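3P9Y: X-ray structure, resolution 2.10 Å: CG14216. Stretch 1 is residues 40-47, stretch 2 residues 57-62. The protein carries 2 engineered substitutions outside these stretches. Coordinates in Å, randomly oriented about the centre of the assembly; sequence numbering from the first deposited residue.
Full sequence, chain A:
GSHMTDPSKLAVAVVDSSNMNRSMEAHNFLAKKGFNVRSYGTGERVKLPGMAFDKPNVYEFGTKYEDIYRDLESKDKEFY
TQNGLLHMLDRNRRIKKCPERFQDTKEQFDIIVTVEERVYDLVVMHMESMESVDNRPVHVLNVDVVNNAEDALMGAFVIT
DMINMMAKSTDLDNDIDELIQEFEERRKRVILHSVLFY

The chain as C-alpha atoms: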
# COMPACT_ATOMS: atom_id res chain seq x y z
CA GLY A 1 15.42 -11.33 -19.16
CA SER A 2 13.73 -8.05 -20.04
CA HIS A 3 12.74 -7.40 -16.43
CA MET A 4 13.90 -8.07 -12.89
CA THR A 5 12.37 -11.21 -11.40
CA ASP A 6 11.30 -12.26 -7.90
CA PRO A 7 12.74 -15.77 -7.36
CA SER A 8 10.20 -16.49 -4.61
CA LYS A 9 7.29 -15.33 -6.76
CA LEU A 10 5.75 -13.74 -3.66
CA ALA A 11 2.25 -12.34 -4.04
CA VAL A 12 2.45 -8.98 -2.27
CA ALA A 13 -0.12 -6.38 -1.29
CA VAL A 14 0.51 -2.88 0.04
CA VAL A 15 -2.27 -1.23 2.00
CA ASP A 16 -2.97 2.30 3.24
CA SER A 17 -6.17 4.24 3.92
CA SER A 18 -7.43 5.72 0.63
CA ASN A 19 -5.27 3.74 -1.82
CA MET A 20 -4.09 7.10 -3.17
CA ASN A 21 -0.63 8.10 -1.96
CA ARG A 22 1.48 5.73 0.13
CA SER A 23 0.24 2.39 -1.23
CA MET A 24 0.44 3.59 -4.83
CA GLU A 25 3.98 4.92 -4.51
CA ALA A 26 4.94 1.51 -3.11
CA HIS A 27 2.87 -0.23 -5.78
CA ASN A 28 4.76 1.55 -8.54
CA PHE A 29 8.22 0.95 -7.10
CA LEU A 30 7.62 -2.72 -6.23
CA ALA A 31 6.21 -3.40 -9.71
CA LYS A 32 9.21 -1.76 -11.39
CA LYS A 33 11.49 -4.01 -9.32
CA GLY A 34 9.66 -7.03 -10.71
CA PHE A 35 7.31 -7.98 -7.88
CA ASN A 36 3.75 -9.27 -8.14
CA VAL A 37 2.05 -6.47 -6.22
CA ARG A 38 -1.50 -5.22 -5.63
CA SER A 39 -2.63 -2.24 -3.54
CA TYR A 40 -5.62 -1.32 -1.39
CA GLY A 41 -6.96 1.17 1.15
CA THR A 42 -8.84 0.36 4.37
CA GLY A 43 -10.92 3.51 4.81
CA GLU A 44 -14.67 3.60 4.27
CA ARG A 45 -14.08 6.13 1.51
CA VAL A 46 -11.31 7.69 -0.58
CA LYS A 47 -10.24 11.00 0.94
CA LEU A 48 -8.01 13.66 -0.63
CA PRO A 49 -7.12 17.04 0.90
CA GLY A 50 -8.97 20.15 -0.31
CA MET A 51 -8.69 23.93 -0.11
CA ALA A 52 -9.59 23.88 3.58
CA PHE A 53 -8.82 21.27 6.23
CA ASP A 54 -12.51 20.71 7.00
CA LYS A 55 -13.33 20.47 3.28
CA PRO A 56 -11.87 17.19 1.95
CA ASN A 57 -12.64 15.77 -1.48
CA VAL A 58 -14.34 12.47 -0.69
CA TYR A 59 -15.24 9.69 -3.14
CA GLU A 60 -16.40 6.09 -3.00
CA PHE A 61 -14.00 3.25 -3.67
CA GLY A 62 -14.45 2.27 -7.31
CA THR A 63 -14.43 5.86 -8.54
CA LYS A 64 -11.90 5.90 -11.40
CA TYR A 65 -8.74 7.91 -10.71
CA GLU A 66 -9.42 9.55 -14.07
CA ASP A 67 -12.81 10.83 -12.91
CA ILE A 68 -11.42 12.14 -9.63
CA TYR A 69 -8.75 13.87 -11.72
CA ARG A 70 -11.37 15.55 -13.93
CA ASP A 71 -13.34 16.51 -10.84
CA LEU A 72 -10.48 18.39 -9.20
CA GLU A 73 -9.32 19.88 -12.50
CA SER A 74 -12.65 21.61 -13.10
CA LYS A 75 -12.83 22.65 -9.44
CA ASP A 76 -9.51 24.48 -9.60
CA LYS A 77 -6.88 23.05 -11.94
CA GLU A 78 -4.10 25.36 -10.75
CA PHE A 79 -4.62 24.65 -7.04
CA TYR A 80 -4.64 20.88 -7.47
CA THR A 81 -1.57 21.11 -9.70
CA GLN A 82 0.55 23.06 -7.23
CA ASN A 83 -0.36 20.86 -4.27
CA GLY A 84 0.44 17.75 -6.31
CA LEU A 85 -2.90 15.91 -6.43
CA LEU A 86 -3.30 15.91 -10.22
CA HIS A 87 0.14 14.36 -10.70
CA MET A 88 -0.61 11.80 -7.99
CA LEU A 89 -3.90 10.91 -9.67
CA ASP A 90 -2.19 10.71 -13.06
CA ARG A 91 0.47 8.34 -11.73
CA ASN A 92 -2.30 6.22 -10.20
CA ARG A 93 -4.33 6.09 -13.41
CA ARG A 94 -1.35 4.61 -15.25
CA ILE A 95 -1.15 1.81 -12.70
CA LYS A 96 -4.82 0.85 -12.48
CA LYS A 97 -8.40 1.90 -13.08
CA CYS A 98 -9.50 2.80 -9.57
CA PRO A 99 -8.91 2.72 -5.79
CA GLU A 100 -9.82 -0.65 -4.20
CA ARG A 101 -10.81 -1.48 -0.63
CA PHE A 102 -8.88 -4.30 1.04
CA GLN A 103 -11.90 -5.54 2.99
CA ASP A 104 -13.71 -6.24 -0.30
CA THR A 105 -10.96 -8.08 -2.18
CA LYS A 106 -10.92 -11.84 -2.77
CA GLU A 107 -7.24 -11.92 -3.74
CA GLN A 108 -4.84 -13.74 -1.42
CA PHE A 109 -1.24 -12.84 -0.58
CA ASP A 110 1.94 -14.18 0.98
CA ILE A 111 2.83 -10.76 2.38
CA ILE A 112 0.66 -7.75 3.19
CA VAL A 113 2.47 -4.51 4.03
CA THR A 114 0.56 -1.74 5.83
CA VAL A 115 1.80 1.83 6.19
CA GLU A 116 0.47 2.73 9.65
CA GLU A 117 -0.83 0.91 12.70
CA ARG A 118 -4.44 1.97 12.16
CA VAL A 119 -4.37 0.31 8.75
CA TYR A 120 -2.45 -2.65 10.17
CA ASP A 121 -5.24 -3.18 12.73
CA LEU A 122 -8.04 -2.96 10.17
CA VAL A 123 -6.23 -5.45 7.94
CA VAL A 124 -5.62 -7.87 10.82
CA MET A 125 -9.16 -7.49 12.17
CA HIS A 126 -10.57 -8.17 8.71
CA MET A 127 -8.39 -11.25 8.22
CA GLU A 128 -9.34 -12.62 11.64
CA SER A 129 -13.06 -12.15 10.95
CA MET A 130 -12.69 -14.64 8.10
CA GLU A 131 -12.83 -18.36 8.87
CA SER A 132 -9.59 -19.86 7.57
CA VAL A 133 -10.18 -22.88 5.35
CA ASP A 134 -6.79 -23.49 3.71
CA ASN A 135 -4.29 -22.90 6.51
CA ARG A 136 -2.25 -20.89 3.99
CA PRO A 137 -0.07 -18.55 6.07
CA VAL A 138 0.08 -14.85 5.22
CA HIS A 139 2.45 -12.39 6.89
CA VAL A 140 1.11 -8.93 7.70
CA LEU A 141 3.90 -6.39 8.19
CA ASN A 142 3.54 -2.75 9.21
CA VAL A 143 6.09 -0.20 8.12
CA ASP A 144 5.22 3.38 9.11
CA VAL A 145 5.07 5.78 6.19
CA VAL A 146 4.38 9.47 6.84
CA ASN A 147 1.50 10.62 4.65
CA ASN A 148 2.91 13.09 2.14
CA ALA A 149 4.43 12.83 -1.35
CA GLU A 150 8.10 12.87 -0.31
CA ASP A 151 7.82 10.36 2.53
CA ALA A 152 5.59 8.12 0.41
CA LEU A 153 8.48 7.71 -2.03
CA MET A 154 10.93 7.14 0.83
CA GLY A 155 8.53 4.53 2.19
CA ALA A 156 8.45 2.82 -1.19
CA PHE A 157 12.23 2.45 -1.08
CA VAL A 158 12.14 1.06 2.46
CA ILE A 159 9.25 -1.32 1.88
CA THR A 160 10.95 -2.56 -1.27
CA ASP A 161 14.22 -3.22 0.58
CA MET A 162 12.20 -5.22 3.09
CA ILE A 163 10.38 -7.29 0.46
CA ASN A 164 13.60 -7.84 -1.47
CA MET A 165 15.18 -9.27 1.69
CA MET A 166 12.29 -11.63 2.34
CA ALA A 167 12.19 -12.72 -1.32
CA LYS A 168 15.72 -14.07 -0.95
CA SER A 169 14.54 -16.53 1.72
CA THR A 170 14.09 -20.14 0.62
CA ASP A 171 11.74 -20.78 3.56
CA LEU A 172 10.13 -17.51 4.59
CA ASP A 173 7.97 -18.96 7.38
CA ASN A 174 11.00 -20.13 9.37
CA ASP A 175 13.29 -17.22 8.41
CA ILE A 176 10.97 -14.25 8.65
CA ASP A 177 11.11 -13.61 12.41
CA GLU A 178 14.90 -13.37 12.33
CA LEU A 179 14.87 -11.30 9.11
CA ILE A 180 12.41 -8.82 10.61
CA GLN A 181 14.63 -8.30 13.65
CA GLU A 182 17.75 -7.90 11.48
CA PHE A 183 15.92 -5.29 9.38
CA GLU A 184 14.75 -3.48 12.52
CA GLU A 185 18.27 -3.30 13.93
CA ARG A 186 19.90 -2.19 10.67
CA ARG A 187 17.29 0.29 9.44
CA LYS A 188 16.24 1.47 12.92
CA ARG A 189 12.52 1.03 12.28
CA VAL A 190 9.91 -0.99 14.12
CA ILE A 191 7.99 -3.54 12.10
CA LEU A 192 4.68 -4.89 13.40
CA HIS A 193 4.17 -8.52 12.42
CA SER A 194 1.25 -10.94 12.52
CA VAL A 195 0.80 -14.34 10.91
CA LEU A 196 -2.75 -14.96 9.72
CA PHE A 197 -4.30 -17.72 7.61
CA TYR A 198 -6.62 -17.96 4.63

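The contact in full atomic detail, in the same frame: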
# COMPACT_ATOMS: atom_id res chain seq x y z
N TYR A 40 -4.28 -1.58 -1.91
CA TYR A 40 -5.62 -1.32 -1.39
C TYR A 40 -5.60 -0.24 -0.31
O TYR A 40 -4.54 0.13 0.20
CB TYR A 40 -6.20 -2.61 -0.79
CG TYR A 40 -6.17 -3.78 -1.74
CD1 TYR A 40 -7.21 -4.01 -2.63
CD2 TYR A 40 -5.09 -4.66 -1.74
CE1 TYR A 40 -7.18 -5.08 -3.50
CE2 TYR A 40 -5.06 -5.73 -2.61
CZ TYR A 40 -6.10 -5.94 -3.49
OH TYR A 40 -6.07 -7.00 -4.36
N GLY A 41 -6.78 0.27 0.02
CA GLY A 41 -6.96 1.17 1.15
C GLY A 41 -7.92 0.50 2.12
O GLY A 41 -8.59 -0.45 1.74
N THR A 42 -7.98 0.98 3.36
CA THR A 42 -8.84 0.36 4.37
C THR A 42 -9.96 1.29 4.83
O THR A 42 -10.88 0.85 5.52
CB THR A 42 -8.02 -0.07 5.61
OG1 THR A 42 -7.25 1.03 6.08
CG2 THR A 42 -7.10 -1.23 5.27
N GLY A 43 -9.89 2.56 4.45
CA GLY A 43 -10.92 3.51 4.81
C GLY A 43 -12.29 3.15 4.26
O GLY A 43 -12.41 2.30 3.37
N GLU A 44 -13.32 3.79 4.78
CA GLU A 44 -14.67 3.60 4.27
C GLU A 44 -14.79 4.28 2.91
O GLU A 44 -15.53 3.83 2.04
CB GLU A 44 -15.70 4.16 5.25
CG GLU A 44 -15.80 3.37 6.55
CD GLU A 44 -16.75 4.01 7.55
OE1 GLU A 44 -17.06 5.21 7.41
OE2 GLU A 44 -17.19 3.29 8.48
N ARG A 45 -14.05 5.37 2.75
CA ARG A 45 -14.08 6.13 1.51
C ARG A 45 -12.71 6.70 1.16
O ARG A 45 -11.84 6.82 2.02
CB ARG A 45 -15.09 7.28 1.63
CG ARG A 45 -16.52 6.83 1.88
CD ARG A 45 -17.42 8.01 2.22
NE ARG A 45 -18.78 7.58 2.51
CZ ARG A 45 -19.76 8.40 2.88
NH1 ARG A 45 -19.54 9.70 3.00
NH2 ARG A 45 -20.97 7.92 3.13
N VAL A 46 -12.53 7.03 -0.11
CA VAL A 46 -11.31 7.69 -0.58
C VAL A 46 -11.34 9.16 -0.20
O VAL A 46 -12.31 9.86 -0.47
CB VAL A 46 -11.17 7.56 -2.11
CG1 VAL A 46 -9.91 8.25 -2.59
CG2 VAL A 46 -11.19 6.10 -2.51
N LYS A 47 -10.27 9.64 0.43
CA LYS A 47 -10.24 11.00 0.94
C LYS A 47 -8.97 11.74 0.54
O LYS A 47 -7.87 11.36 0.94
CB LYS A 47 -10.35 11.00 2.47
CG LYS A 47 -11.69 10.51 3.00
CD LYS A 47 -11.80 10.77 4.50
CE LYS A 47 -13.21 10.52 5.03
NZ LYS A 47 -13.64 9.10 4.90
N ASN A 57 -11.98 16.36 -0.33
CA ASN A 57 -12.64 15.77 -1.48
C ASN A 57 -12.81 14.28 -1.26
O ASN A 57 -11.83 13.53 -1.25
CB ASN A 57 -11.83 16.03 -2.75
CG ASN A 57 -11.57 17.51 -2.98
OD1 ASN A 57 -12.46 18.26 -3.38
ND2 ASN A 57 -10.34 17.93 -2.72
N VAL A 58 -14.05 13.84 -1.08
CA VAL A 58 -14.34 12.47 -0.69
C VAL A 58 -15.08 11.73 -1.80
O VAL A 58 -16.03 12.25 -2.38
CB VAL A 58 -15.20 12.43 0.59
CG1 VAL A 58 -15.46 10.99 1.03
CG2 VAL A 58 -14.53 13.21 1.71
N TYR A 59 -14.63 10.51 -2.09
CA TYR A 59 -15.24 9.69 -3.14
C TYR A 59 -15.40 8.27 -2.64
O TYR A 59 -14.80 7.89 -1.63
CB TYR A 59 -14.35 9.69 -4.39
CG TYR A 59 -13.90 11.06 -4.82
CD1 TYR A 59 -14.58 11.76 -5.81
CD2 TYR A 59 -12.80 11.67 -4.23
CE1 TYR A 59 -14.17 13.01 -6.20
CE2 TYR A 59 -12.38 12.92 -4.61
CZ TYR A 59 -13.07 13.59 -5.60
OH TYR A 59 -12.65 14.84 -5.98
N GLU A 60 -16.21 7.49 -3.34
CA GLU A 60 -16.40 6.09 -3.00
C GLU A 60 -15.29 5.28 -3.65
O GLU A 60 -14.76 5.67 -4.69
CB GLU A 60 -17.76 5.60 -3.51
CG GLU A 60 -18.96 6.29 -2.87
CD GLU A 60 -19.16 5.92 -1.41
OE1 GLU A 60 -18.92 4.75 -1.05
OE2 GLU A 60 -19.56 6.81 -0.63
N PHE A 61 -14.92 4.17 -3.03
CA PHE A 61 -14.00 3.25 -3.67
C PHE A 61 -14.67 2.76 -4.95
O PHE A 61 -15.87 2.52 -4.97
CB PHE A 61 -13.65 2.09 -2.75
CG PHE A 61 -12.59 2.42 -1.74
CD1 PHE A 61 -11.25 2.21 -2.04
CD2 PHE A 61 -12.92 2.95 -0.51
CE1 PHE A 61 -10.27 2.52 -1.12
CE2 PHE A 61 -11.95 3.26 0.42
CZ PHE A 61 -10.61 3.05 0.11
N GLY A 62 -13.89 2.63 -6.02
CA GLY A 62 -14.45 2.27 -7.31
C GLY A 62 -14.53 3.45 -8.26
O GLY A 62 -14.61 3.26 -9.47
O HOH W 1 -16.52 3.65 -0.46

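What holds the two backbones together? Val-46 and Tyr-59 form a hydrogen-bonded antiparallel pair: Val-46 N donates to Tyr-59 O, and Tyr-59 N to Val-46 O, each at 2.9 Å. The second bond is the straighter, 167° at the hydrogen against 135°. Val-46 O also receives a CA-H...O contact from Val-58 CA at 3.3 Å. One step along, Lys-47 and Val-58 form a non-hydrogen-bonded pair, their side chains on the sheet face not used by Val-46 and Tyr-59.

Where is the apolar packing? Phe-61 lies beyond the paired strands, yet its ring reaches back to stretch 1. Val-46 CG2 sits 3.8 Å from the centroid of the Phe-61 ring, only 5° off the normal, a CH-pi contact over the face. Gly-41 also borders this ring; a CB there would come within a tight 3.2 Å of Phe-61 CZ.

How do the charged side chains meet? Arg-45 NE and Glu-60 OE2 form a salt bridge at 3.3 Å. The oxygen lies over the guanidinium face, so the attraction is between charges, with no N-H pointing at it.

Does water join the stretches? One molecule donates to Glu-44 O and Glu-60 OE1, both at 2.7 Å from its O, and accepts from Phe-61 N at 3.1 Å, bridging them where direct strand pairing is absent.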